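Local coordinates for brain tumor protein (Drosophila melanogaster American nodavirus, PDB 6J9R) that acts as a translational repressor of the TRIM family, whose coiled-coil domain pairs two chains into an elongated antiparallel dimer, at the interface of chains A and B. Coordinates in Å, arbitrary orientation; residue numbers count along the deposited sequence, not the author numbering. Chains: chain A/B, Brain tumor protein.

Contact 1: the interface of chains A and B. Residues chain A 95-96, 99, 103, 116, 119-120, 123; chain B 12-13, 16-17, 20.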
loop_
_atom_site.group_PDB
_atom_site.type_symbol
_atom_site.label_atom_id
_atom_site.label_comp_id
_atom_site.label_asym_id
_atom_site.label_seq_id
_atom_site.Cartn_x
_atom_site.Cartn_y
_atom_site.Cartn_z
ATOM N N GLY A 95 -19.560 -46.018 25.405
ATOM C CA GLY A 95 -19.459 -45.795 26.831
ATOM C C GLY A 95 -20.741 -46.183 27.544
ATOM O O GLY A 95 -20.726 -46.898 28.554
ATOM N N LEU A 96 -21.853 -45.726 26.991
ATOM C CA LEU A 96 -23.181 -46.029 27.502
ATOM C C LEU A 96 -23.498 -47.517 27.456
ATOM O O LEU A 96 -24.058 -48.076 28.400
ATOM C CB LEU A 96 -24.226 -45.245 26.709
ATOM C CG LEU A 96 -24.900 -44.060 27.403
ATOM C CD1 LEU A 96 -24.169 -43.617 28.665
ATOM C CD2 LEU A 96 -25.022 -42.909 26.425
ATOM N N CYS A 99 -21.492 -49.115 30.108
ATOM C CA CYS A 99 -22.039 -48.854 31.436
ATOM C C CYS A 99 -23.249 -49.732 31.716
ATOM O O CYS A 99 -23.382 -50.325 32.794
ATOM C CB CYS A 99 -22.447 -47.394 31.587
ATOM S SG CYS A 99 -21.073 -46.251 31.686
ATOM N N GLU A 103 -23.701 -52.432 34.634
ATOM C CA GLU A 103 -24.732 -52.243 35.642
ATOM C C GLU A 103 -25.706 -53.420 35.753
ATOM O O GLU A 103 -26.330 -53.601 36.789
ATOM C CB GLU A 103 -25.472 -50.945 35.334
ATOM C CG GLU A 103 -24.692 -49.729 35.783
ATOM C CD GLU A 103 -24.996 -48.503 34.953
ATOM O OE1 GLU A 103 -25.877 -48.582 34.066
ATOM O OE2 GLU A 103 -24.362 -47.451 35.197
ATOM N N ALA A 116 -14.422 -50.834 29.902
ATOM C CA ALA A 116 -14.854 -49.654 30.646
ATOM C C ALA A 116 -13.658 -48.732 30.920
ATOM O O ALA A 116 -13.731 -47.538 30.673
ATOM C CB ALA A 116 -15.545 -50.049 31.973
ATOM N N LEU A 119 -12.450 -47.011 27.665
ATOM C CA LEU A 119 -13.416 -46.030 27.215
ATOM C C LEU A 119 -13.376 -44.821 28.141
ATOM O O LEU A 119 -13.552 -43.674 27.696
ATOM C CB LEU A 119 -14.807 -46.651 27.149
ATOM C CG LEU A 119 -15.014 -47.583 25.940
ATOM C CD1 LEU A 119 -16.372 -48.254 26.028
ATOM C CD2 LEU A 119 -14.856 -46.863 24.608
ATOM N N ARG A 120 -13.146 -45.063 29.431
ATOM C CA ARG A 120 -13.111 -43.946 30.369
ATOM C C ARG A 120 -11.949 -43.045 30.008
ATOM O O ARG A 120 -12.083 -41.836 30.016
ATOM C CB ARG A 120 -12.981 -44.406 31.818
ATOM C CG ARG A 120 -13.050 -43.245 32.831
ATOM C CD ARG A 120 -11.699 -42.772 33.356
ATOM N NE ARG A 120 -11.321 -43.456 34.585
ATOM C CZ ARG A 120 -10.486 -44.492 34.626
ATOM N NH1 ARG A 120 -10.199 -45.059 35.797
ATOM N NH2 ARG A 120 -9.939 -44.964 33.495
ATOM N N LEU A 123 -12.786 -41.044 26.781
ATOM C CA LEU A 123 -13.727 -39.963 27.038
ATOM C C LEU A 123 -12.995 -38.770 27.651
ATOM O O LEU A 123 -13.338 -37.605 27.377
ATOM C CB LEU A 123 -14.872 -40.440 27.935
ATOM C CG LEU A 123 -15.779 -41.490 27.272
ATOM C CD1 LEU A 123 -16.515 -42.370 28.303
ATOM C CD2 LEU A 123 -16.767 -40.830 26.330
ATOM N N LEU B 12 -16.235 -45.661 39.097
ATOM C CA LEU B 12 -15.864 -45.759 37.699
ATOM C C LEU B 12 -17.032 -45.429 36.788
ATOM O O LEU B 12 -16.902 -44.621 35.866
ATOM C CB LEU B 12 -15.362 -47.150 37.373
ATOM C CG LEU B 12 -15.016 -47.276 35.898
ATOM C CD1 LEU B 12 -13.872 -46.318 35.570
ATOM C CD2 LEU B 12 -14.658 -48.716 35.559
ATOM N N LEU B 13 -18.172 -46.056 37.049
ATOM C CA LEU B 13 -19.345 -45.865 36.208
ATOM C C LEU B 13 -19.834 -44.424 36.221
ATOM O O LEU B 13 -20.060 -43.832 35.166
ATOM C CB LEU B 13 -20.475 -46.793 36.653
ATOM C CG LEU B 13 -20.152 -48.278 36.489
ATOM C CD1 LEU B 13 -21.219 -49.130 37.140
ATOM C CD2 LEU B 13 -19.968 -48.652 35.026
HETATM N N MSE B 16 -17.466 -42.229 34.295
HETATM C CA MSE B 16 -17.710 -42.376 32.864
HETATM C C MSE B 16 -18.963 -41.627 32.450
HETATM O O MSE B 16 -18.957 -40.903 31.453
HETATM C CB MSE B 16 -17.858 -43.848 32.472
HETATM C CG MSE B 16 -16.623 -44.685 32.664
HETATM SE SE MSE B 16 -16.969 -46.546 32.203
HETATM C CE MSE B 16 -17.421 -46.291 30.306
ATOM N N ARG B 17 -20.039 -41.799 33.215
ATOM C CA ARG B 17 -21.319 -41.183 32.858
ATOM C C ARG B 17 -21.232 -39.660 32.968
ATOM O O ARG B 17 -21.876 -38.934 32.204
ATOM C CB ARG B 17 -22.456 -41.723 33.735
ATOM C CG ARG B 17 -22.691 -43.220 33.546
ATOM C CD ARG B 17 -24.000 -43.707 34.152
ATOM N NE ARG B 17 -24.981 -43.833 33.078
ATOM C CZ ARG B 17 -25.468 -44.991 32.640
ATOM N NH1 ARG B 17 -25.096 -46.116 33.220
ATOM N NH2 ARG B 17 -26.334 -45.023 31.633
ATOM N N ILE B 20 -19.202 -38.503 29.957
ATOM C CA ILE B 20 -20.123 -38.627 28.832
ATOM C C ILE B 20 -21.076 -37.443 28.818
ATOM O O ILE B 20 -21.284 -36.815 27.776
ATOM C CB ILE B 20 -20.945 -39.925 28.892
ATOM C CG1 ILE B 20 -20.103 -41.122 28.459
ATOM C CG2 ILE B 20 -22.168 -39.821 27.999
ATOM C CD1 ILE B 20 -20.798 -42.443 28.692
#

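Contact 2: the interface of chains A and B. Residues chain A 37-38, 41; chain B 70-71, 74, 77-78.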
loop_
_atom_site.group_PDB
_atom_site.type_symbol
_atom_site.label_atom_id
_atom_site.label_comp_id
_atom_site.label_asym_id
_atom_site.label_seq_id
_atom_site.Cartn_x
_atom_site.Cartn_y
_atom_site.Cartn_z
ATOM N N VAL A 37 11.670 19.197 -21.803
ATOM C CA VAL A 37 10.857 19.313 -20.610
ATOM C C VAL A 37 9.604 18.455 -20.756
ATOM O O VAL A 37 9.237 17.755 -19.827
ATOM C CB VAL A 37 10.472 20.775 -20.324
ATOM C CG1 VAL A 37 9.389 20.849 -19.232
ATOM C CG2 VAL A 37 11.719 21.582 -19.922
ATOM N N LYS A 38 8.964 18.493 -21.918
ATOM C CA LYS A 38 7.769 17.694 -22.120
ATOM C C LYS A 38 8.095 16.215 -21.988
ATOM O O LYS A 38 7.370 15.468 -21.318
ATOM C CB LYS A 38 7.126 17.975 -23.481
ATOM C CG LYS A 38 6.267 19.238 -23.527
ATOM C CD LYS A 38 5.486 19.320 -24.842
ATOM C CE LYS A 38 5.098 20.760 -25.219
ATOM N NZ LYS A 38 4.231 21.438 -24.208
ATOM N N TYR A 41 8.648 15.135 -18.406
ATOM C CA TYR A 41 7.395 15.110 -17.651
ATOM C C TYR A 41 6.552 13.902 -18.016
ATOM O O TYR A 41 5.862 13.318 -17.177
ATOM C CB TYR A 41 6.576 16.387 -17.908
ATOM C CG TYR A 41 5.072 16.207 -17.697
ATOM C CD1 TYR A 41 4.511 16.298 -16.434
ATOM C CD2 TYR A 41 4.223 15.945 -18.766
ATOM C CE1 TYR A 41 3.160 16.127 -16.241
ATOM C CE2 TYR A 41 2.876 15.769 -18.576
ATOM C CZ TYR A 41 2.352 15.863 -17.313
ATOM O OH TYR A 41 1.004 15.694 -17.115
ATOM N N LEU B 70 2.872 16.904 -9.914
ATOM C CA LEU B 70 3.685 16.757 -11.101
ATOM C C LEU B 70 3.289 17.764 -12.187
ATOM O O LEU B 70 4.149 18.424 -12.769
ATOM C CB LEU B 70 3.551 15.344 -11.648
ATOM C CG LEU B 70 4.504 14.965 -12.772
ATOM C CD1 LEU B 70 5.927 14.906 -12.256
ATOM C CD2 LEU B 70 4.079 13.654 -13.445
ATOM N N GLU B 71 1.994 17.917 -12.430
ATOM C CA GLU B 71 1.533 18.871 -13.435
ATOM C C GLU B 71 1.924 20.302 -13.082
ATOM O O GLU B 71 2.325 21.079 -13.940
ATOM C CB GLU B 71 0.020 18.771 -13.610
ATOM C CG GLU B 71 -0.411 17.503 -14.308
ATOM C CD GLU B 71 -1.899 17.227 -14.153
ATOM O OE1 GLU B 71 -2.640 18.157 -13.757
ATOM O OE2 GLU B 71 -2.321 16.079 -14.425
ATOM N N TYR B 74 5.504 20.931 -13.694
ATOM C CA TYR B 74 5.656 21.002 -15.137
ATOM C C TYR B 74 5.232 22.347 -15.717
ATOM O O TYR B 74 5.978 22.976 -16.470
ATOM C CB TYR B 74 4.857 19.897 -15.806
ATOM C CG TYR B 74 4.681 20.088 -17.291
ATOM C CD1 TYR B 74 5.723 19.825 -18.178
ATOM C CD2 TYR B 74 3.463 20.515 -17.813
ATOM C CE1 TYR B 74 5.550 19.989 -19.550
ATOM C CE2 TYR B 74 3.282 20.679 -19.173
ATOM C CZ TYR B 74 4.323 20.416 -20.034
ATOM O OH TYR B 74 4.119 20.585 -21.385
ATOM N N LYS B 77 7.602 25.155 -14.711
ATOM C CA LYS B 77 8.853 25.107 -15.456
ATOM C C LYS B 77 8.655 25.652 -16.875
ATOM O O LYS B 77 9.410 26.510 -17.331
ATOM C CB LYS B 77 9.389 23.674 -15.485
ATOM C CG LYS B 77 10.750 23.504 -16.132
ATOM C CD LYS B 77 11.805 24.369 -15.460
ATOM N N VAL B 78 7.611 25.183 -17.549
ATOM C CA VAL B 78 7.298 25.658 -18.890
ATOM C C VAL B 78 7.075 27.177 -18.889
ATOM O O VAL B 78 7.589 27.884 -19.753
ATOM C CB VAL B 78 6.059 24.937 -19.461
ATOM C CG1 VAL B 78 5.566 25.620 -20.733
ATOM C CG2 VAL B 78 6.394 23.483 -19.743
#

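Contact 1: the interface of chains A and B
Both carboxylate oxygens of A:Glu103 grip one guanidinium nitrogen, NH1 of B:Arg17, which makes it the best-held polar atom of the patch. The salt bridge from NH1 of B:Arg17 to OE2 of A:Glu103 spans 2.5 Å and uses the syn lone pair of OE2; the angle of 121° at the hydrogen makes it a bent bond. A second hydrogen bond joins NH1 of B:Arg17 to OE1 of A:Glu103 at 2.7 Å. The side chains meet tip to tip with carboxylate and guanidinium planes 12° apart, so NH1 sits astride the carboxylate. B:Arg17 gets there by a bend at chi3 (100°), after its CG has passed SG of A:Cys99, while its NH2 lies by CD1 of A:Leu96.

Next to this bridge, the selenomethionine B:Met16 is wedged between helices 30-104 and 110-128 of chain A. A bend at chi3 turns its methyl CE towards the backbone of A:Gly95 and SG of A:Cys99. Its selenium packs 3.8 Å from CB of A:Ala116, and its CG lies 3.7 Å from CB of A:Arg120, the two side chains crossing nearly at right angles. CD1 of B:Leu12 covers one face of the A:Arg120 guanidinium near its rim. One turn beyond B:Met16, CD1 of B:Ile20 meets CD1 of A:Leu96 at 3.6 Å, and CG1 of B:Ile20 lies 3.8 Å from CD1 of A:Leu123.

The first helix of chain B is thus clamped into the groove between two chain A helices, forming a helical bundle that ties together the ends of the antiparallel coiled-coil dimer.

Contact 2: the interface of chains A and B
The phenol rings of A:Tyr41 and B:Tyr74 stack with their centroids 4.4 Å apart and their planes inclined by 28°. They overlap towards their rims, CG of B:Tyr74 lying over one face of the A:Tyr41 ring, and the two side chains cross at about a right angle. A:Tyr41 in turn lies over one face of the B:Tyr74 ring, and CG2 of B:Val78, from the same chain, covers the other near its rim. On the side of the A:Tyr41 ring away from B:Tyr74, CD2 of B:Leu70 comes to 3.8 Å of CE1 of A:Tyr41 near the rim, and the hydroxyl OH of A:Tyr41 lies 3.6 Å from CG of B:Glu71.

Both tyrosines hold CG anti to the backbone N (chi1 154° in A:Tyr41, 166° in B:Tyr74). CD1 of B:Tyr74 approaches CB of A:Tyr41 to 3.6 Å. CG1 of A:Val37 lies 3.9 Å from CE1 of B:Tyr74 and reaches on to CG2 of B:Val78.

The A:Lys38 side chain crosses that of B:Tyr74 obliquely near its hydroxyl end, CG of A:Lys38 3.3 Å from OH of B:Tyr74. A bend at chi4 folds the amine back, and NZ of A:Lys38 donates a hydrogen bond of 3.0 Å to that hydroxyl. The bond pins the ring's tip, and the lysine's charge may make the phenol more acidic.

Aromatic stacking, aliphatic packing and this bond join the long helices side by side, securing the coiled coil of the dimer.

The C-alpha centres of contact 1 and contact 2 lie about 85 Å apart, along a rod-like dimer. The long helix 30-104 of chain A runs through both, supplying residues near its start to contact 2 and near its end to contact 1. Chain B offers its first helix, 7-23, to contact 1 and the later part of its long helix to contact 2. That pairing of early with late residues reflects the antiparallel arrangement. Twofold symmetry repeats each contact with the chains exchanged, fastening the dimer at both ends and along its shaft; the N-terminal ends lie at opposite poles, which may hold preceding domains apart.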